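Local coordinates for protein putative 4-amino-4-deoxychorismate lyase (Thermus thermophilus, PDB 2ZGI) that binds pyridoxal 5'-phosphate and is probably a lyase of the class-IV aminotransferase family, putatively acting on 4-amino-4-deoxychorismate, at residues L50-S55 against P120-Y125; A43-H48 against F83-G88; A191-G194 against R198-R201. All blocks are in the same frame, centred on the assembly; numbering follows the deposited sequence.

Contact 1: L50-S55 against P120-Y125; sequences LALGLS and PDLARY
Ala51 and Leu52 meet Tyr125 where helix 38-51 runs out. The methyl CB of Ala51 sits 3.5 Å from CE1 of Tyr125 and nearly as close to CZ and OH, at the hydroxyl end of the ring. Leu52 takes the other end: its CD1 comes 4.0 Å from Tyr125 CB, while its CD2 reaches both CD2 of Tyr125 and the methyl CD2 of Leu122, again at 4.0 Å. Tyr125 CG stands anti to its carbonyl carbon (chi1 -49°), which carries the ring toward Ala51 and Leu52; both approach it obliquely, and Arg124 CG lies over one face, offset toward the rim. Replacing Tyr125 by an alanine would probably strip the ring from the Ala51 methyl and from Leu52 CD2, opening a gap beside the helix end.

A type I turn, Leu122 to Tyr125, brings its two end side chains together against Leu52, and a Schellman motif with Gly53 at C-prime ends the helix. The Tyr125 side chain is about 9 Å from pyridoxal 5'-phosphate, so the contact lies near the cofactor site. Its ring packs edge-to-face with His48 of helix 38-51; Leu52 rests on Val24 of strand 24-31, and Leu135 of the second subunit covers Leu52 and Leu122.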
ATOM      1  N   LEU D  50       5.338   9.450 -29.183  1.00 29.42           N
ATOM      2  CA  LEU D  50       4.009   9.977 -29.501  1.00 30.15           C
ATOM      3  C   LEU D  50       3.035   9.870 -28.300  1.00 30.46           C
ATOM      4  O   LEU D  50       2.224  10.783 -28.075  1.00 31.01           O
ATOM      5  CB  LEU D  50       3.438   9.384 -30.812  1.00 30.90           C
ATOM      6  CG  LEU D  50       4.293   9.179 -32.102  1.00 33.26           C
ATOM      7  CD1 LEU D  50       3.472   9.183 -33.411  1.00 36.33           C
ATOM      8  CD2 LEU D  50       5.582  10.073 -32.275  1.00 33.70           C
ATOM      9  N   ALA D  51       3.149   8.796 -27.512  1.00 30.22           N
ATOM     10  CA  ALA D  51       2.248   8.583 -26.366  1.00 30.99           C
ATOM     11  C   ALA D  51       2.428   9.670 -25.292  1.00 31.43           C
ATOM     12  O   ALA D  51       1.500  10.013 -24.572  1.00 31.89           O
ATOM     13  CB  ALA D  51       2.466   7.180 -25.757  1.00 30.37           C
ATOM     14  N   LEU D  52       3.623  10.242 -25.236  1.00 31.34           N
ATOM     15  CA  LEU D  52       3.998  11.118 -24.163  1.00 31.52           C
ATOM     16  C   LEU D  52       4.102  12.567 -24.648  1.00 31.78           C
ATOM     17  O   LEU D  52       4.684  13.421 -23.973  1.00 32.01           O
ATOM     18  CB  LEU D  52       5.314  10.606 -23.555  1.00 31.88           C
ATOM     19  CG  LEU D  52       5.095   9.250 -22.844  1.00 32.15           C
ATOM     20  CD1 LEU D  52       6.332   8.799 -22.153  1.00 31.30           C
ATOM     21  CD2 LEU D  52       3.949   9.323 -21.847  1.00 33.85           C
ATOM     22  N   GLY D  53       3.552  12.802 -25.841  1.00 31.92           N
ATOM     23  CA  GLY D  53       3.506  14.111 -26.485  1.00 32.12           C
ATOM     24  C   GLY D  53       4.839  14.714 -26.864  1.00 32.60           C
ATOM     25  O   GLY D  53       4.962  15.939 -26.894  1.00 32.14           O
ATOM     26  N   LEU D  54       5.841  13.871 -27.127  1.00 32.93           N
ATOM     27  CA  LEU D  54       7.151  14.348 -27.550  1.00 34.14           C
ATOM     28  C   LEU D  54       7.320  14.231 -29.070  1.00 34.90           C
ATOM     29  O   LEU D  54       7.077  13.164 -29.639  1.00 35.79           O
ATOM     30  CB  LEU D  54       8.263  13.564 -26.831  1.00 34.27           C
ATOM     31  CG  LEU D  54       8.269  13.525 -25.296  1.00 34.39           C
ATOM     32  CD1 LEU D  54       9.202  12.408 -24.834  1.00 36.90           C
ATOM     33  CD2 LEU D  54       8.696  14.847 -24.721  1.00 33.73           C
ATOM     34  N   SER D  55       7.719  15.322 -29.719  1.00 34.97           N
ATOM     35  CA  SER D  55       8.066  15.298 -31.154  1.00 35.41           C
ATOM     36  C   SER D  55       9.109  14.243 -31.489  1.00 34.45           C
ATOM     37  O   SER D  55      10.191  14.224 -30.896  1.00 35.04           O
ATOM     38  CB  SER D  55       8.594  16.654 -31.609  1.00 35.59           C
ATOM     39  OG  SER D  55       7.671  17.681 -31.315  1.00 38.36           O
ATOM     40  N   PRO D 120       2.176   4.080 -12.454  1.00 29.57           N
ATOM     41  CA  PRO D 120       0.962   3.533 -13.016  1.00 29.51           C
ATOM     42  C   PRO D 120       0.771   3.960 -14.467  1.00 29.20           C
ATOM     43  O   PRO D 120       0.255   3.188 -15.268  1.00 29.82           O
ATOM     44  CB  PRO D 120      -0.131   4.140 -12.129  1.00 29.25           C
ATOM     45  CG  PRO D 120       0.528   4.329 -10.861  1.00 30.70           C
ATOM     46  CD  PRO D 120       1.908   4.789 -11.189  1.00 29.30           C
ATOM     47  N   ASP D 121       1.190   5.169 -14.802  1.00 28.49           N
ATOM     48  CA  ASP D 121       0.928   5.683 -16.147  1.00 28.55           C
ATOM     49  C   ASP D 121       2.106   5.568 -17.122  1.00 27.86           C
ATOM     50  O   ASP D 121       1.909   5.683 -18.332  1.00 28.24           O
ATOM     51  CB  ASP D 121       0.452   7.140 -16.090  1.00 27.24           C
ATOM     52  CG  ASP D 121      -0.788   7.329 -15.240  1.00 28.00           C
ATOM     53  OD1 ASP D 121      -1.871   6.783 -15.541  1.00 25.87           O
ATOM     54  OD2 ASP D 121      -0.660   8.059 -14.250  1.00 29.15           O
ATOM     55  N   LEU D 122       3.310   5.371 -16.599  1.00 26.86           N
ATOM     56  CA  LEU D 122       4.511   5.348 -17.430  1.00 26.62           C
ATOM     57  C   LEU D 122       5.190   3.991 -17.534  1.00 25.70           C
ATOM     58  O   LEU D 122       6.229   3.863 -18.209  1.00 25.05           O
ATOM     59  CB  LEU D 122       5.512   6.401 -16.950  1.00 26.89           C
ATOM     60  CG  LEU D 122       5.029   7.849 -16.736  1.00 29.59           C
ATOM     61  CD1 LEU D 122       6.189   8.713 -16.240  1.00 29.88           C
ATOM     62  CD2 LEU D 122       4.361   8.474 -17.978  1.00 30.52           C
ATOM     63  N   ALA D 123       4.633   2.985 -16.854  1.00 24.06           N
ATOM     64  CA  ALA D 123       5.244   1.656 -16.775  1.00 24.24           C
ATOM     65  C   ALA D 123       5.432   1.016 -18.144  1.00 23.87           C
ATOM     66  O   ALA D 123       6.360   0.222 -18.367  1.00 24.04           O
ATOM     67  CB  ALA D 123       4.374   0.740 -15.914  1.00 24.30           C
ATOM     68  N   ARG D 124       4.554   1.373 -19.068  1.00 24.19           N
ATOM     69  CA  ARG D 124       4.560   0.748 -20.370  1.00 25.52           C
ATOM     70  C   ARG D 124       5.550   1.440 -21.304  1.00 26.44           C
ATOM     71  O   ARG D 124       5.847   0.901 -22.376  1.00 27.79           O
ATOM     72  CB  ARG D 124       3.156   0.749 -20.972  1.00 25.15           C
ATOM     73  CG  ARG D 124       2.479   2.122 -20.916  1.00 29.32           C
ATOM     74  CD  ARG D 124       0.999   2.070 -21.374  1.00 34.40           C
ATOM     75  NE  ARG D 124       0.903   1.499 -22.713  1.00 39.70           N
ATOM     76  CZ  ARG D 124      -0.210   1.405 -23.442  1.00 42.75           C
ATOM     77  NH1 ARG D 124      -1.379   1.839 -22.981  1.00 43.41           N
ATOM     78  NH2 ARG D 124      -0.144   0.863 -24.647  1.00 43.29           N
ATOM     79  N   TYR D 125       6.037   2.621 -20.894  1.00 26.34           N
ATOM     80  CA  TYR D 125       6.973   3.416 -21.701  1.00 26.08           C
ATOM     81  C   TYR D 125       8.386   3.405 -21.127  1.00 25.91           C
ATOM     82  O   TYR D 125       8.594   3.299 -19.898  1.00 25.44           O
ATOM     83  CB  TYR D 125       6.446   4.846 -21.846  1.00 26.16           C
ATOM     84  CG  TYR D 125       4.999   4.865 -22.269  1.00 27.76           C
ATOM     85  CD1 TYR D 125       4.612   4.343 -23.520  1.00 29.90           C
ATOM     86  CD2 TYR D 125       4.005   5.351 -21.423  1.00 28.59           C
ATOM     87  CE1 TYR D 125       3.267   4.314 -23.917  1.00 31.99           C
ATOM     88  CE2 TYR D 125       2.657   5.343 -21.813  1.00 29.91           C
ATOM     89  CZ  TYR D 125       2.304   4.818 -23.066  1.00 32.68           C
ATOM     90  OH  TYR D 125       0.994   4.786 -23.464  1.00 31.53           O
TER

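Contact 2: A43-H48 against F83-G88; sequences ARLRRH and FTVGEG. With PLP (pyridoxal-5'-phosphate), chain P; SO4 (sulfate ion), chain O.
Leu45 packs against Phe83 and Val85 in a buried helix-on-sheet contact, where helix 38-51 lies over strand 78-86 of the antiparallel sheet. One methyl does most of the touching: Leu45 CD2 is 3.8 Å from CB of Phe83 and 3.9 Å from CG2 of Val85, and so bridges two residues that point to the same side of the strand. With CG anti to the backbone N (chi1 -174°), the leucine's branch reaches down to the sheet, crossing Phe83 at about a right angle. The aromatic ring of Phe83 is directed away, meeting the ring of Phe62 on helix 59-72; Phe62 also touches Leu45 and Val85.

The helix turns other side chains to anions. Arg44, bent at chi3, brings NH1 to within 2.6 Å of the phosphate oxygen O3P of pyridoxal 5'-phosphate, with a weak second bond from NH2 to the same oxygen; Thr26 OG1 holds NH2 as well. Arg47 gives an almost straight bond (177°) from NE to O3 of a sulfate, 2.7 Å long, and His48 NE2 donates to O4 of that sulfate, also at 2.7 Å. CG of Arg44 lies over one face of the His48 ring, 3.3 Å above its plane and offset toward the rim. The sulfate probably came from the crystallisation liquor.

Ser218, Ile183 and Thr184 also hydrogen-bond the cofactor. An arginine gripping its phosphate is in keeping with the cofactor site of class-IV pyridoxal-phosphate enzymes, here carried on a helix that packs on the sheet through Leu45.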
ATOM      1  N   ALA D  43      10.473   1.675 -34.158  1.00 25.95           N
ATOM      2  CA  ALA D  43       9.012   1.602 -34.028  1.00 25.52           C
ATOM      3  C   ALA D  43       8.585   1.888 -32.584  1.00 25.67           C
ATOM      4  O   ALA D  43       7.734   2.735 -32.339  1.00 25.37           O
ATOM      5  CB  ALA D  43       8.528   0.235 -34.449  1.00 25.95           C
ATOM      6  N   ARG D  44       9.187   1.186 -31.628  1.00 26.08           N
ATOM      7  CA  ARG D  44       8.848   1.434 -30.218  1.00 26.14           C
ATOM      8  C   ARG D  44       9.127   2.875 -29.786  1.00 25.86           C
ATOM      9  O   ARG D  44       8.292   3.502 -29.131  1.00 26.29           O
ATOM     10  CB  ARG D  44       9.589   0.471 -29.292  1.00 26.42           C
ATOM     11  CG  ARG D  44       9.169   0.664 -27.814  1.00 25.16           C
ATOM     12  CD  ARG D  44       9.706  -0.430 -26.911  1.00 25.39           C
ATOM     13  NE  ARG D  44      11.137  -0.244 -26.709  1.00 26.51           N
ATOM     14  CZ  ARG D  44      11.920  -1.078 -26.028  1.00 27.32           C
ATOM     15  NH1 ARG D  44      11.411  -2.190 -25.462  1.00 25.96           N
ATOM     16  NH2 ARG D  44      13.220  -0.803 -25.937  1.00 25.19           N
ATOM     17  N   LEU D  45      10.310   3.385 -30.146  1.00 26.37           N
ATOM     18  CA  LEU D  45      10.752   4.725 -29.754  1.00 24.67           C
ATOM     19  C   LEU D  45       9.779   5.781 -30.262  1.00 25.57           C
ATOM     20  O   LEU D  45       9.380   6.684 -29.525  1.00 23.94           O
ATOM     21  CB  LEU D  45      12.195   5.000 -30.261  1.00 25.60           C
ATOM     22  CG  LEU D  45      12.882   6.300 -29.816  1.00 23.45           C
ATOM     23  CD1 LEU D  45      13.108   6.309 -28.289  1.00 21.75           C
ATOM     24  CD2 LEU D  45      14.219   6.574 -30.559  1.00 24.13           C
ATOM     25  N   ARG D  46       9.365   5.663 -31.527  1.00 25.64           N
ATOM     26  CA  ARG D  46       8.328   6.557 -32.055  1.00 26.48           C
ATOM     27  C   ARG D  46       7.007   6.422 -31.288  1.00 26.04           C
ATOM     28  O   ARG D  46       6.344   7.424 -31.045  1.00 25.90           O
ATOM     29  CB  ARG D  46       8.075   6.276 -33.548  1.00 27.00           C
ATOM     30  CG  ARG D  46       6.970   7.104 -34.193  1.00 30.33           C
ATOM     31  CD  ARG D  46       6.940   6.796 -35.695  1.00 35.93           C
ATOM     32  NE  ARG D  46       6.272   7.873 -36.413  1.00 43.95           N
ATOM     33  CZ  ARG D  46       4.951   7.967 -36.589  1.00 47.13           C
ATOM     34  NH1 ARG D  46       4.124   7.024 -36.116  1.00 46.88           N
ATOM     35  NH2 ARG D  46       4.451   9.017 -37.246  1.00 48.22           N
ATOM     36  N   ARG D  47       6.623   5.190 -30.950  1.00 26.64           N
ATOM     37  CA  ARG D  47       5.362   4.932 -30.233  1.00 27.40           C
ATOM     38  C   ARG D  47       5.393   5.567 -28.838  1.00 27.21           C
ATOM     39  O   ARG D  47       4.457   6.233 -28.419  1.00 27.02           O
ATOM     40  CB  ARG D  47       5.106   3.433 -30.088  1.00 27.92           C
ATOM     41  CG  ARG D  47       4.400   2.776 -31.291  1.00 31.83           C
ATOM     42  CD  ARG D  47       3.841   1.403 -30.947  1.00 32.89           C
ATOM     43  NE  ARG D  47       4.861   0.474 -30.452  1.00 33.49           N
ATOM     44  CZ  ARG D  47       5.558  -0.348 -31.235  1.00 35.95           C
ATOM     45  NH1 ARG D  47       5.349  -0.346 -32.556  1.00 37.62           N
ATOM     46  NH2 ARG D  47       6.448  -1.177 -30.708  1.00 35.55           N
ATOM     47  N   HIS D  48       6.502   5.367 -28.139  1.00 27.22           N
ATOM     48  CA  HIS D  48       6.688   5.935 -26.818  1.00 26.21           C
ATOM     49  C   HIS D  48       6.714   7.471 -26.831  1.00 26.99           C
ATOM     50  O   HIS D  48       6.015   8.118 -26.030  1.00 26.86           O
ATOM     51  CB  HIS D  48       7.935   5.305 -26.185  1.00 25.90           C
ATOM     52  CG  HIS D  48       7.722   3.872 -25.800  1.00 23.69           C
ATOM     53  ND1 HIS D  48       8.635   3.138 -25.078  1.00 26.88           N
ATOM     54  CD2 HIS D  48       6.668   3.050 -26.016  1.00 24.11           C
ATOM     55  CE1 HIS D  48       8.163   1.917 -24.881  1.00 27.57           C
ATOM     56  NE2 HIS D  48       6.972   1.835 -25.453  1.00 27.48           N
ATOM     57  N   PHE D  83      19.404   5.585 -28.153  1.00 24.86           N
ATOM     58  CA  PHE D  83      18.715   6.631 -28.890  1.00 24.40           C
ATOM     59  C   PHE D  83      17.726   7.261 -27.928  1.00 24.79           C
ATOM     60  O   PHE D  83      16.915   6.566 -27.351  1.00 23.58           O
ATOM     61  CB  PHE D  83      17.914   6.062 -30.075  1.00 24.85           C
ATOM     62  CG  PHE D  83      18.754   5.473 -31.197  1.00 26.96           C
ATOM     63  CD1 PHE D  83      19.878   6.135 -31.688  1.00 30.00           C
ATOM     64  CD2 PHE D  83      18.341   4.309 -31.837  1.00 31.30           C
ATOM     65  CE1 PHE D  83      20.618   5.602 -32.752  1.00 31.65           C
ATOM     66  CE2 PHE D  83      19.078   3.774 -32.919  1.00 31.16           C
ATOM     67  CZ  PHE D  83      20.214   4.422 -33.359  1.00 30.19           C
ATOM     68  N   THR D  84      17.791   8.574 -27.757  1.00 24.12           N
ATOM     69  CA  THR D  84      16.958   9.264 -26.761  1.00 24.51           C
ATOM     70  C   THR D  84      16.234  10.422 -27.450  1.00 24.84           C
ATOM     71  O   THR D  84      16.858  11.188 -28.199  1.00 25.88           O
ATOM     72  CB  THR D  84      17.806   9.794 -25.581  1.00 23.93           C
ATOM     73  OG1 THR D  84      18.627   8.738 -25.088  1.00 22.89           O
ATOM     74  CG2 THR D  84      16.925  10.325 -24.434  1.00 23.63           C
ATOM     75  N   VAL D  85      14.937  10.520 -27.196  1.00 23.88           N
ATOM     76  CA  VAL D  85      14.096  11.605 -27.665  1.00 23.97           C
ATOM     77  C   VAL D  85      13.565  12.500 -26.523  1.00 24.77           C
ATOM     78  O   VAL D  85      12.952  12.020 -25.551  1.00 23.62           O
ATOM     79  CB  VAL D  85      12.892  11.058 -28.465  1.00 23.92           C
ATOM     80  CG1 VAL D  85      11.972  12.178 -28.885  1.00 24.06           C
ATOM     81  CG2 VAL D  85      13.383  10.269 -29.714  1.00 24.08           C
ATOM     82  N   GLY D  86      13.785  13.801 -26.662  1.00 24.68           N
ATOM     83  CA  GLY D  86      13.028  14.794 -25.903  1.00 26.19           C
ATOM     84  C   GLY D  86      12.675  15.923 -26.860  1.00 28.46           C
ATOM     85  O   GLY D  86      13.095  15.896 -28.037  1.00 28.04           O
ATOM     86  N   GLU D  87      11.907  16.894 -26.373  1.00 30.35           N
ATOM     87  CA  GLU D  87      11.672  18.150 -27.123  1.00 32.55           C
ATOM     88  C   GLU D  87      12.983  18.877 -27.451  1.00 32.80           C
ATOM     89  O   GLU D  87      13.731  19.263 -26.546  1.00 33.59           O
ATOM     90  CB  GLU D  87      10.716  19.068 -26.368  1.00 33.17           C
ATOM     91  CG  GLU D  87       9.336  18.492 -26.123  1.00 36.15           C
ATOM     92  CD  GLU D  87       8.591  18.011 -27.391  1.00 41.29           C
ATOM     93  OE1 GLU D  87       9.159  18.017 -28.504  1.00 42.63           O
ATOM     94  OE2 GLU D  87       7.407  17.617 -27.260  1.00 44.91           O
ATOM     95  N   GLY D  88      13.267  19.013 -28.748  1.00 33.57           N
ATOM     96  CA  GLY D  88      14.508  19.628 -29.250  1.00 33.35           C
ATOM     97  C   GLY D  88      15.740  18.768 -28.999  1.00 33.61           C
ATOM     98  O   GLY D  88      16.872  19.258 -29.001  1.00 34.90           O
TER
HETATM   99  N1  PLP P 248      12.522  -3.441 -18.309  1.00 23.95           N
HETATM  100  C2  PLP P 248      12.818  -2.127 -18.226  1.00 26.20           C
HETATM  101  C2A PLP P 248      12.336  -1.343 -17.040  1.00 23.33           C
HETATM  102  C3  PLP P 248      13.582  -1.513 -19.224  1.00 24.02           C
HETATM  103  O3  PLP P 248      13.856  -0.184 -19.096  1.00 25.60           O
HETATM  104  C4  PLP P 248      13.998  -2.273 -20.324  1.00 25.07           C
HETATM  105  C4A PLP P 248      14.786  -1.686 -21.476  1.00 24.21           C
HETATM  106  C5  PLP P 248      13.648  -3.620 -20.397  1.00 23.38           C
HETATM  107  C6  PLP P 248      12.900  -4.169 -19.358  1.00 26.52           C
HETATM  108  C5A PLP P 248      14.091  -4.517 -21.533  1.00 26.39           C
HETATM  109  O4P PLP P 248      13.551  -4.183 -22.812  1.00 26.61           O
HETATM  110  P   PLP P 248      14.223  -4.619 -24.199  1.00 26.49           P
HETATM  111  O1P PLP P 248      14.173  -6.124 -24.272  1.00 24.81           O
HETATM  112  O2P PLP P 248      15.661  -4.151 -24.231  1.00 27.97           O
HETATM  113  O3P PLP P 248      13.322  -3.881 -25.134  1.00 24.24           O
HETATM  114  S   SO4 O 247       5.272  -0.786 -26.873  1.00 49.51           S
HETATM  115  O1  SO4 O 247       3.995  -0.722 -26.151  1.00 50.56           O
HETATM  116  O2  SO4 O 247       5.400  -2.008 -27.653  1.00 48.74           O
HETATM  117  O3  SO4 O 247       5.401   0.358 -27.784  1.00 48.94           O
HETATM  118  O4  SO4 O 247       6.339  -0.797 -25.864  1.00 50.19           O

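Contact 3: A191-G194 against R198-R201; sequences AARG and RVER
Val199 meets Ala192 and Arg193 through a single methyl, CG2. That methyl is 4.1 Å from CB of Ala192 and 4.3 Å from CG of Arg193, so it faces the C-terminal part of helix 183-194, touching both an alanine methyl and the aliphatic root of an arginine. The valine's chi1 of 164° sets CG1 roughly opposite the backbone N and CG2 opposite the carbonyl carbon, and it is this second branch that is turned to the helix. Arg193, with chi1 -70°, brings its CG alongside the valine.

Arg198, before Val199 on the strand, points away from the helix. Its NH1 makes a salt bridge to OE2 of Glu200 at 2.6 Å, though as a hydrogen bond it is weak, being bent to 118°. Further along, Arg201 pairs with Glu186, and Leu235 of helix 233-239 covers Ala192.

These segments join the helix and the second strand of the beta-alpha-beta unit 172-176, 183-194 and 198-202. The contact between them is apolar, with no hydrogen bond or salt bridge across it, while the charge pair within the strand lies on its other side.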
ATOM      1  N   ALA D 191      10.448 -17.176 -30.653  1.00 41.92           N
ATOM      2  CA  ALA D 191      11.322 -18.340 -30.742  1.00 42.05           C
ATOM      3  C   ALA D 191      10.826 -19.562 -29.951  1.00 42.60           C
ATOM      4  O   ALA D 191      11.027 -20.704 -30.384  1.00 42.43           O
ATOM      5  CB  ALA D 191      12.721 -17.960 -30.318  1.00 41.73           C
ATOM      6  N   ALA D 192      10.184 -19.325 -28.811  1.00 43.28           N
ATOM      7  CA  ALA D 192       9.675 -20.398 -27.951  1.00 44.24           C
ATOM      8  C   ALA D 192       8.498 -21.136 -28.593  1.00 45.31           C
ATOM      9  O   ALA D 192       8.419 -22.362 -28.525  1.00 45.65           O
ATOM     10  CB  ALA D 192       9.282 -19.863 -26.589  1.00 43.82           C
ATOM     11  N   ARG D 193       7.584 -20.385 -29.198  1.00 46.14           N
ATOM     12  CA  ARG D 193       6.543 -20.978 -30.026  1.00 47.23           C
ATOM     13  C   ARG D 193       7.176 -21.892 -31.087  1.00 47.71           C
ATOM     14  O   ARG D 193       6.867 -23.084 -31.144  1.00 47.95           O
ATOM     15  CB  ARG D 193       5.709 -19.896 -30.696  1.00 47.29           C
ATOM     16  CG  ARG D 193       4.825 -19.116 -29.752  1.00 49.56           C
ATOM     17  CD  ARG D 193       3.892 -18.191 -30.524  1.00 53.16           C
ATOM     18  NE  ARG D 193       4.613 -17.185 -31.311  1.00 56.79           N
ATOM     19  CZ  ARG D 193       4.896 -17.276 -32.617  1.00 58.71           C
ATOM     20  NH1 ARG D 193       4.522 -18.338 -33.321  1.00 60.36           N
ATOM     21  NH2 ARG D 193       5.559 -16.300 -33.225  1.00 58.37           N
ATOM     22  N   GLY D 194       8.084 -21.337 -31.892  1.00 47.75           N
ATOM     23  CA  GLY D 194       8.791 -22.101 -32.918  1.00 48.35           C
ATOM     24  C   GLY D 194       9.480 -23.360 -32.407  1.00 48.66           C
ATOM     25  O   GLY D 194       9.810 -24.250 -33.197  1.00 49.25           O
ATOM     26  N   ARG D 198       4.384 -23.519 -25.591  1.00 46.00           N
ATOM     27  CA  ARG D 198       3.208 -22.679 -25.444  1.00 46.23           C
ATOM     28  C   ARG D 198       3.613 -21.402 -24.716  1.00 44.97           C
ATOM     29  O   ARG D 198       4.527 -21.416 -23.886  1.00 44.65           O
ATOM     30  CB  ARG D 198       2.131 -23.421 -24.644  1.00 47.02           C
ATOM     31  CG  ARG D 198       0.798 -22.688 -24.508  1.00 49.96           C
ATOM     32  CD  ARG D 198      -0.230 -23.563 -23.793  1.00 55.50           C
ATOM     33  NE  ARG D 198       0.065 -23.725 -22.367  1.00 58.39           N
ATOM     34  CZ  ARG D 198      -0.662 -23.194 -21.384  1.00 60.74           C
ATOM     35  NH1 ARG D 198      -1.739 -22.465 -21.667  1.00 61.55           N
ATOM     36  NH2 ARG D 198      -0.321 -23.395 -20.113  1.00 61.45           N
ATOM     37  N   VAL D 199       2.937 -20.303 -25.040  1.00 44.25           N
ATOM     38  CA  VAL D 199       3.243 -19.003 -24.455  1.00 43.34           C
ATOM     39  C   VAL D 199       1.966 -18.286 -24.002  1.00 43.18           C
ATOM     40  O   VAL D 199       1.014 -18.106 -24.781  1.00 43.91           O
ATOM     41  CB  VAL D 199       4.069 -18.115 -25.437  1.00 43.30           C
ATOM     42  CG1 VAL D 199       4.058 -16.640 -25.003  1.00 42.94           C
ATOM     43  CG2 VAL D 199       5.489 -18.626 -25.526  1.00 43.33           C
ATOM     44  N   GLU D 200       1.947 -17.895 -22.736  1.00 42.33           N
ATOM     45  CA  GLU D 200       0.843 -17.120 -22.176  1.00 41.73           C
ATOM     46  C   GLU D 200       1.341 -15.840 -21.517  1.00 40.54           C
ATOM     47  O   GLU D 200       2.462 -15.801 -21.023  1.00 39.36           O
ATOM     48  CB  GLU D 200       0.117 -17.936 -21.117  1.00 42.36           C
ATOM     49  CG  GLU D 200      -0.636 -19.146 -21.643  1.00 45.64           C
ATOM     50  CD  GLU D 200      -1.737 -19.552 -20.685  1.00 49.99           C
ATOM     51  OE1 GLU D 200      -2.803 -18.879 -20.691  1.00 51.42           O
ATOM     52  OE2 GLU D 200      -1.528 -20.526 -19.913  1.00 50.55           O
ATOM     53  N   ARG D 201       0.472 -14.828 -21.478  1.00 39.33           N
ATOM     54  CA  ARG D 201       0.724 -13.543 -20.812  1.00 38.92           C
ATOM     55  C   ARG D 201      -0.206 -13.461 -19.609  1.00 38.23           C
ATOM     56  O   ARG D 201      -1.362 -13.883 -19.700  1.00 37.83           O
ATOM     57  CB  ARG D 201       0.418 -12.377 -21.761  1.00 38.74           C
ATOM     58  CG  ARG D 201       1.117 -12.483 -23.117  1.00 40.31           C
ATOM     59  CD  ARG D 201       0.624 -11.440 -24.104  1.00 43.19           C
ATOM     60  NE  ARG D 201       1.292 -11.598 -25.398  1.00 46.32           N
ATOM     61  CZ  ARG D 201       2.499 -11.110 -25.694  1.00 46.27           C
ATOM     62  NH1 ARG D 201       3.186 -10.408 -24.797  1.00 44.20           N
ATOM     63  NH2 ARG D 201       3.012 -11.317 -26.903  1.00 47.89           N
TER

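From the N terminus, helix 38-51 supplies the first segments of contact 2 and then contact 1. The chain next passes through helix 59-72 to strand 78-86, where contact 2 closes, and on past strand 111-117 to the loop where contact 1 closes; the two therefore cross. They also touch: Glu87 OE1 probably hydrogen-bonds Ser55 N, joining the turn just after the strand to the chain that follows the helix. Together they fix one helix to the antiparallel sheet and to the 120-125 loop. Contact 3 comes later, in series, closing a short loop within a beta-alpha-beta unit of the mixed sheet, its centre about 27 Å from that of contact 1.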